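Local coordinates for nitronate monooxygenase family protein (PDB 4QIT) that oxidatively denitrifies alkyl nitronates with molecular oxygen and a bound FMN, the toxin propionate 3-nitronate being its best and presumed physiological substrate, at residues A24-L27 with G28-T31; T246-V249 with L250-E253; S254-N257 with A258-E262. The protein carries 1 engineered substitution. All coordinates share one frame; numbering follows the deposited sequence.

Interaction 1: residues A24-L27 with G28-T31; sequences APML and GVST. With FMN (flavin mononucleotide), chain C.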
loop_
_atom_site.group_PDB
_atom_site.type_symbol
_atom_site.label_atom_id
_atom_site.label_comp_id
_atom_site.label_asym_id
_atom_site.label_seq_id
_atom_site.Cartn_x
_atom_site.Cartn_y
_atom_site.Cartn_z
ATOM N N ALA A 24 -3.577 18.261 5.897
ATOM C CA ALA A 24 -4.197 18.039 4.590
ATOM C C ALA A 24 -5.516 18.776 4.419
ATOM O O ALA A 24 -6.335 18.822 5.339
ATOM C CB ALA A 24 -4.395 16.543 4.340
ATOM N N PRO A 25 -5.731 19.355 3.231
ATOM C CA PRO A 25 -7.072 19.856 2.953
ATOM C C PRO A 25 -7.995 18.665 2.899
ATOM O O PRO A 25 -7.639 17.616 2.352
ATOM C CB PRO A 25 -6.949 20.477 1.559
ATOM C CG PRO A 25 -5.744 19.845 0.951
ATOM C CD PRO A 25 -4.823 19.479 2.080
ATOM N N MET A 26 -9.151 18.819 3.515
ATOM C CA MET A 26 -10.079 17.722 3.678
ATOM C C MET A 26 -11.476 18.258 3.538
ATOM O O MET A 26 -12.036 18.783 4.498
ATOM C CB MET A 26 -9.889 17.068 5.052
ATOM C CG MET A 26 -8.551 16.345 5.215
ATOM S SD MET A 26 -8.402 15.563 6.830
ATOM C CE MET A 26 -7.980 16.977 7.862
ATOM N N LEU A 27 -12.043 18.135 2.343
ATOM C CA LEU A 27 -13.347 18.720 2.096
ATOM C C LEU A 27 -14.379 18.144 3.068
ATOM O O LEU A 27 -14.515 16.921 3.192
ATOM C CB LEU A 27 -13.757 18.527 0.631
ATOM C CG LEU A 27 -15.006 19.277 0.163
ATOM C CD1 LEU A 27 -14.857 20.782 0.324
ATOM C CD2 LEU A 27 -15.274 18.919 -1.298
ATOM N N GLY A 28 -15.055 19.035 3.797
ATOM C CA GLY A 28 -16.027 18.647 4.804
ATOM C C GLY A 28 -15.449 18.442 6.197
ATOM O O GLY A 28 -16.196 18.249 7.158
ATOM N N VAL A 29 -14.125 18.477 6.311
ATOM C CA VAL A 29 -13.462 18.237 7.601
ATOM C C VAL A 29 -12.516 19.373 8.000
ATOM O O VAL A 29 -12.546 19.844 9.145
ATOM C CB VAL A 29 -12.699 16.904 7.602
ATOM C CG1 VAL A 29 -11.939 16.734 8.913
ATOM C CG2 VAL A 29 -13.661 15.744 7.390
ATOM N N SER A 30 -11.672 19.823 7.076
ATOM C CA SER A 30 -10.860 20.988 7.383
ATOM C C SER A 30 -11.749 22.229 7.461
ATOM O O SER A 30 -12.844 22.271 6.878
ATOM C CB SER A 30 -9.701 21.162 6.398
ATOM O OG SER A 30 -10.121 21.110 5.050
ATOM N N THR A 31 -11.284 23.221 8.215
ATOM C CA THR A 31 -12.022 24.460 8.437
ATOM C C THR A 31 -11.004 25.585 8.509
ATOM O O THR A 31 -9.818 25.322 8.699
ATOM C CB THR A 31 -12.737 24.428 9.793
ATOM O OG1 THR A 31 -11.748 24.315 10.830
ATOM C CG2 THR A 31 -13.726 23.266 9.874
HETATM N N1 FMN C . -7.231 15.589 -0.572
HETATM C C2 FMN C . -7.610 16.611 -1.432
HETATM O O2 FMN C . -6.867 16.919 -2.355
HETATM N N3 FMN C . -8.787 17.304 -1.252
HETATM C C4 FMN C . -9.614 16.945 -0.210
HETATM O O4 FMN C . -10.680 17.524 -0.017
HETATM C C4A FMN C . -9.245 15.920 0.642
HETATM N N5 FMN C . -10.094 15.589 1.666
HETATM C C5A FMN C . -9.762 14.592 2.551
HETATM C C6 FMN C . -10.647 14.302 3.579
HETATM C C7 FMN C . -10.353 13.319 4.502
HETATM C C7M FMN C . -11.351 13.080 5.599
HETATM C C8 FMN C . -9.168 12.593 4.382
HETATM C C8M FMN C . -8.846 11.506 5.367
HETATM C C9 FMN C . -8.281 12.884 3.339
HETATM C C9A FMN C . -8.570 13.894 2.413
HETATM N N10 FMN C . -7.704 14.215 1.366
HETATM C C10 FMN C . -8.052 15.229 0.476
HETATM C "C1'" FMN C . -6.419 13.449 1.178
HETATM C "C2'" FMN C . -5.224 14.107 1.846
HETATM O "O2'" FMN C . -4.816 15.214 1.084
HETATM C "C3'" FMN C . -4.048 13.144 1.936
HETATM O "O3'" FMN C . -3.822 12.468 0.718
HETATM C "C4'" FMN C . -4.383 12.107 2.985
HETATM O "O4'" FMN C . -5.111 12.715 4.036
HETATM C "C5'" FMN C . -3.087 11.552 3.548
HETATM O "O5'" FMN C . -3.458 10.367 4.184
HETATM P P FMN C . -3.564 10.267 5.768
HETATM O O1P FMN C . -2.720 11.343 6.397
HETATM O O2P FMN C . -3.139 8.879 6.137
HETATM O O3P FMN C . -5.005 10.509 6.074
#
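Met26, which packs against Val29 and Ser30, also lies over one face of the flavin isoalloxazine. Its CB sits 3.2 Å from C6 of FMN, and its SD passes over the dimethylbenzene ring, 3.8 Å from FMN C7. Val29 CG2 reaches the rim at methyl C7M. On the N5 side, Leu27 N donates to FMN O4 at 2.8 Å (153° at the hydrogen) and more weakly to FMN N5 at 3.3 Å.

The chain then turns back on itself. Met26 to Val29 form a type II beta turn, with Gly28 at the third position on a positive phi of 90°. Val29 N bonds to Met26 O at 2.8 Å, tilted from the carbonyl plane, while Ser30 N reaches the same oxygen, also at 2.8 Å, in that plane and on a lone pair. Ser30 OG swings back to accept from Met26 N at 2.9 Å, so both polar backbone atoms of this buried methionine are engaged. A bend at chi3 (-79°) carries Met26 CE toward Val29 CG1.

Held this way, the loop after strand 21-23 forms part of the FMN pocket, and the Leu27 amide at O4 and N5 would probably draw electron density from the flavin and ease its reduction.

Interaction 2: residues T246-V249 with L250-E253; sequences TAFV and LCPE. With FMN (flavin mononucleotide), chain C.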
loop_
_atom_site.group_PDB
_atom_site.type_symbol
_atom_site.label_atom_id
_atom_site.label_comp_id
_atom_site.label_asym_id
_atom_site.label_seq_id
_atom_site.Cartn_x
_atom_site.Cartn_y
_atom_site.Cartn_z
ATOM N N THR A 246 -5.634 12.287 8.301
ATOM C CA THR A 246 -6.288 11.520 9.362
ATOM C C THR A 246 -5.863 11.982 10.758
ATOM O O THR A 246 -6.692 12.078 11.667
ATOM C CB THR A 246 -5.998 10.022 9.186
ATOM O OG1 THR A 246 -6.476 9.615 7.899
ATOM C CG2 THR A 246 -6.701 9.192 10.252
ATOM N N ALA A 247 -4.586 12.322 10.911
ATOM C CA ALA A 247 -4.073 12.779 12.213
ATOM C C ALA A 247 -4.788 14.023 12.755
ATOM O O ALA A 247 -4.830 14.222 13.980
ATOM C CB ALA A 247 -2.587 13.026 12.142
ATOM N N PHE A 248 -5.350 14.844 11.865
ATOM C CA PHE A 248 -5.989 16.098 12.280
ATOM C C PHE A 248 -7.508 16.018 12.371
ATOM O O PHE A 248 -8.153 16.977 12.792
ATOM C CB PHE A 248 -5.567 17.274 11.382
ATOM C CG PHE A 248 -4.137 17.701 11.584
ATOM C CD1 PHE A 248 -3.808 18.609 12.581
ATOM C CD2 PHE A 248 -3.125 17.162 10.810
ATOM C CE1 PHE A 248 -2.496 19.004 12.788
ATOM C CE2 PHE A 248 -1.806 17.547 11.005
ATOM C CZ PHE A 248 -1.492 18.465 12.005
ATOM N N VAL A 249 -8.085 14.878 11.998
ATOM C CA VAL A 249 -9.542 14.742 11.984
ATOM C C VAL A 249 -10.181 14.937 13.362
ATOM O O VAL A 249 -11.212 15.607 13.496
ATOM C CB VAL A 249 -9.978 13.397 11.364
ATOM C CG1 VAL A 249 -11.470 13.186 11.537
ATOM C CG2 VAL A 249 -9.609 13.372 9.875
ATOM N N LEU A 250 -9.556 14.360 14.383
ATOM C CA LEU A 250 -10.068 14.454 15.752
ATOM C C LEU A 250 -9.799 15.788 16.451
ATOM O O LEU A 250 -10.259 15.998 17.579
ATOM C CB LEU A 250 -9.525 13.306 16.604
ATOM C CG LEU A 250 -9.932 11.904 16.165
ATOM C CD1 LEU A 250 -9.273 10.897 17.081
ATOM C CD2 LEU A 250 -11.445 11.731 16.195
ATOM N N CYS A 251 -9.058 16.681 15.802
ATOM C CA CYS A 251 -8.821 18.005 16.385
ATOM C C CYS A 251 -10.164 18.690 16.577
ATOM O O CYS A 251 -11.056 18.562 15.741
ATOM C CB CYS A 251 -7.938 18.866 15.482
ATOM S SG CYS A 251 -6.258 18.260 15.303
ATOM N N PRO A 252 -10.324 19.409 17.693
ATOM C CA PRO A 252 -11.586 20.093 17.988
ATOM C C PRO A 252 -11.910 21.165 16.947
ATOM O O PRO A 252 -13.087 21.512 16.773
ATOM C CB PRO A 252 -11.330 20.724 19.367
ATOM C CG PRO A 252 -9.842 20.813 19.474
ATOM C CD PRO A 252 -9.342 19.577 18.777
ATOM N N GLU A 253 -10.887 21.665 16.258
ATOM C CA GLU A 253 -11.068 22.687 15.228
ATOM C C GLU A 253 -11.641 22.137 13.923
ATOM O O GLU A 253 -12.110 22.904 13.095
ATOM C CB GLU A 253 -9.738 23.387 14.934
ATOM C CG GLU A 253 -9.128 24.146 16.117
ATOM C CD GLU A 253 -8.322 23.267 17.060
ATOM O OE1 GLU A 253 -8.155 22.054 16.789
ATOM O OE2 GLU A 253 -7.833 23.795 18.090
HETATM N N1 FMN C . -7.231 15.589 -0.572
HETATM C C2 FMN C . -7.610 16.611 -1.432
HETATM O O2 FMN C . -6.867 16.919 -2.355
HETATM N N3 FMN C . -8.787 17.304 -1.252
HETATM C C4 FMN C . -9.614 16.945 -0.210
HETATM O O4 FMN C . -10.680 17.524 -0.017
HETATM C C4A FMN C . -9.245 15.920 0.642
HETATM N N5 FMN C . -10.094 15.589 1.666
HETATM C C5A FMN C . -9.762 14.592 2.551
HETATM C C6 FMN C . -10.647 14.302 3.579
HETATM C C7 FMN C . -10.353 13.319 4.502
HETATM C C7M FMN C . -11.351 13.080 5.599
HETATM C C8 FMN C . -9.168 12.593 4.382
HETATM C C8M FMN C . -8.846 11.506 5.367
HETATM C C9 FMN C . -8.281 12.884 3.339
HETATM C C9A FMN C . -8.570 13.894 2.413
HETATM N N10 FMN C . -7.704 14.215 1.366
HETATM C C10 FMN C . -8.052 15.229 0.476
HETATM C "C1'" FMN C . -6.419 13.449 1.178
HETATM C "C2'" FMN C . -5.224 14.107 1.846
HETATM O "O2'" FMN C . -4.816 15.214 1.084
HETATM C "C3'" FMN C . -4.048 13.144 1.936
HETATM O "O3'" FMN C . -3.822 12.468 0.718
HETATM C "C4'" FMN C . -4.383 12.107 2.985
HETATM O "O4'" FMN C . -5.111 12.715 4.036
HETATM C "C5'" FMN C . -3.087 11.552 3.548
HETATM O "O5'" FMN C . -3.458 10.367 4.184
HETATM P P FMN C . -3.564 10.267 5.768
HETATM O O1P FMN C . -2.720 11.343 6.397
HETATM O O2P FMN C . -3.139 8.879 6.137
HETATM O O3P FMN C . -5.005 10.509 6.074
HETATM O O HOH W 1 -7.252 12.408 14.366
#
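Phe248 and Cys251 meet round a type I turn that ends the short helix 246-249, the element following the eighth barrel strand, whose N terminus receives the FMN phosphate as in other flavin-binding TIM barrels.

Thr246 gives FMN O3P two bonds, from N at 2.9 Å and from OG1 at a short 2.5 Å. The hydroxyl also accepts from Gly333 N, which helps fix its rotation.

Backbone bonds shape the turn itself. Val249 N bonds to Thr246 O at 3.1 Å, and Cys251 N bonds to Phe248 O at 3.2 Å, the donor standing 64° out of the carbonyl plane. A water fills in for a missing helical partner: it accepts from Leu250 N at 3.0 Å and lies 2.8 Å from Thr246 O.

Apolar packing fastens the turn to its surroundings. Phe248 touches helix 344-355 and helix 32-41, while Val249 and Leu250 press on helix 258-265.

The last kind of contact is sulfur-aromatic. With Cys251 SG beside its own backbone N (chi1 -66°), the sulfur approaches the Phe248 ring obliquely, 3.7 Å from CD1.

Interaction 3: residues S254-N257 with A258-E262; sequences SSAN and AAYRE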
loop_
_atom_site.group_PDB
_atom_site.type_symbol
_atom_site.label_atom_id
_atom_site.label_comp_id
_atom_site.label_asym_id
_atom_site.label_seq_id
_atom_site.Cartn_x
_atom_site.Cartn_y
_atom_site.Cartn_z
ATOM N N SER A 254 -11.597 20.821 13.723
ATOM C CA SER A 254 -12.127 20.259 12.480
ATOM C C SER A 254 -13.653 20.246 12.507
ATOM O O SER A 254 -14.263 20.421 13.570
ATOM C CB SER A 254 -11.605 18.837 12.253
ATOM O OG SER A 254 -12.473 17.883 12.839
ATOM N N SER A 255 -14.278 20.032 11.348
ATOM C CA SER A 255 -15.733 19.936 11.303
ATOM C C SER A 255 -16.264 18.501 11.234
ATOM O O SER A 255 -17.407 18.281 10.833
ATOM C CB SER A 255 -16.305 20.760 10.144
ATOM O OG SER A 255 -15.750 20.348 8.909
ATOM N N ALA A 256 -15.451 17.526 11.637
ATOM C CA ALA A 256 -15.944 16.158 11.778
ATOM C C ALA A 256 -17.089 16.172 12.786
ATOM O O ALA A 256 -16.996 16.830 13.831
ATOM C CB ALA A 256 -14.832 15.224 12.253
ATOM N N ASN A 257 -18.168 15.458 12.493
ATOM C CA ASN A 257 -19.251 15.405 13.467
ATOM C C ASN A 257 -18.987 14.375 14.567
ATOM O O ASN A 257 -17.981 13.649 14.536
ATOM C CB ASN A 257 -20.637 15.258 12.804
ATOM C CG ASN A 257 -20.847 13.908 12.127
ATOM O OD1 ASN A 257 -20.090 12.954 12.337
ATOM N ND2 ASN A 257 -21.899 13.822 11.316
ATOM N N ALA A 258 -19.873 14.316 15.556
ATOM C CA ALA A 258 -19.669 13.429 16.692
ATOM C C ALA A 258 -19.567 11.961 16.291
ATOM O O ALA A 258 -18.762 11.206 16.846
ATOM C CB ALA A 258 -20.785 13.619 17.721
ATOM N N ALA A 259 -20.379 11.551 15.326
ATOM C CA ALA A 259 -20.354 10.152 14.924
ATOM C C ALA A 259 -19.012 9.801 14.271
ATOM O O ALA A 259 -18.472 8.713 14.491
ATOM C CB ALA A 259 -21.515 9.841 13.992
ATOM N N TYR A 260 -18.485 10.720 13.470
ATOM C CA TYR A 260 -17.188 10.525 12.816
ATOM C C TYR A 260 -16.082 10.400 13.865
ATOM O O TYR A 260 -15.245 9.494 13.804
ATOM C CB TYR A 260 -16.956 11.715 11.891
ATOM C CG TYR A 260 -15.831 11.646 10.867
ATOM C CD1 TYR A 260 -14.924 10.589 10.823
ATOM C CD2 TYR A 260 -15.691 12.669 9.939
ATOM C CE1 TYR A 260 -13.900 10.575 9.872
ATOM C CE2 TYR A 260 -14.690 12.661 8.994
ATOM C CZ TYR A 260 -13.797 11.617 8.957
ATOM O OH TYR A 260 -12.797 11.654 7.998
ATOM N N ARG A 261 -16.084 11.296 14.849
ATOM C CA ARG A 261 -15.089 11.242 15.918
ATOM C C ARG A 261 -15.179 9.941 16.710
ATOM O O ARG A 261 -14.160 9.289 16.958
ATOM C CB ARG A 261 -15.236 12.456 16.848
ATOM C CG ARG A 261 -15.012 13.775 16.140
ATOM C CD ARG A 261 -15.465 14.946 16.990
ATOM N NE ARG A 261 -15.486 16.175 16.203
ATOM C CZ ARG A 261 -14.427 16.949 15.995
ATOM N NH1 ARG A 261 -13.253 16.644 16.548
ATOM N NH2 ARG A 261 -14.545 18.033 15.241
ATOM N N GLU A 262 -16.393 9.557 17.090
ATOM C CA GLU A 262 -16.618 8.290 17.794
ATOM C C GLU A 262 -16.129 7.090 16.969
ATOM O O GLU A 262 -15.477 6.187 17.501
ATOM C CB GLU A 262 -18.102 8.124 18.129
ATOM C CG GLU A 262 -18.500 6.738 18.576
ATOM C CD GLU A 262 -19.989 6.617 18.854
ATOM O OE1 GLU A 262 -20.801 6.925 17.949
ATOM O OE2 GLU A 262 -20.346 6.214 19.981
#
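A helix N-cap organises this contact: Asn257, just ahead of helix 258-265, turns its side chain over the first turn and offers OD1 to Tyr260 N at 3.0 Å. The donor lies nearly along the amide C=O direction. With chi1 at 68°, CG sits between the backbone N and the carbonyl carbon, which brings the oxygen round to the first turn of the helix. The first regular helical bond follows beside it, Arg261 N to Asn257 O at 3.0 Å.

Arg261 then folds its extended chain back along the incoming loop. Its NE donates to Ala256 O at 2.9 Å, well above the carbonyl plane, and NH2 adds a weak bond to the same oxygen at 3.1 Å. Ser254 O lies at the guanidinium edge, 2.9 Å from NH2, and Ala256 CB stands over one face. The remaining terminal nitrogen, NH1, goes to Cys251 O, so this one side chain gathers backbone carbonyls of the loop leading into the helix.

Within that loop Ser254 makes an ST turn: its OG accepts from Ala256 N at 3.2 Å and bonds also to Val249 O. Ser255 gives its hydroxyl to Gly28 O, in the loop after the first barrel strand.

Tyr260 lies on the flavin side. Its CG is anti to the backbone N (chi1 -167°), laying the ring against Ala256, whose CB is 3.6 Å from CD2, and against Val249. The Tyr260 side chain touches FMN, and OH bonds to Trp331 O, the backbone of a residue lining the nitroethane pocket.

Overall arrangement
From the N terminus, interaction 1 closes the loop between strand 21-23 and helix 32-41. More than two hundred residues later, interaction 2 follows strand 241-244, its neighbour in the barrel sheet, and interaction 3 carries straight on from it into helix 258-265. The three lie in series, none nested in or crossing another, yet they meet in space. Thr31 OG1 pairs with Glu253 O, and Val29 O with Ser255 N, tying the first barrel loop to the last. Met26 SD packs on Val249 CG2. Together they bring parts of the barrel's first and eighth connections round FMN, interaction 1 at the ring and interaction 2 at the phosphate.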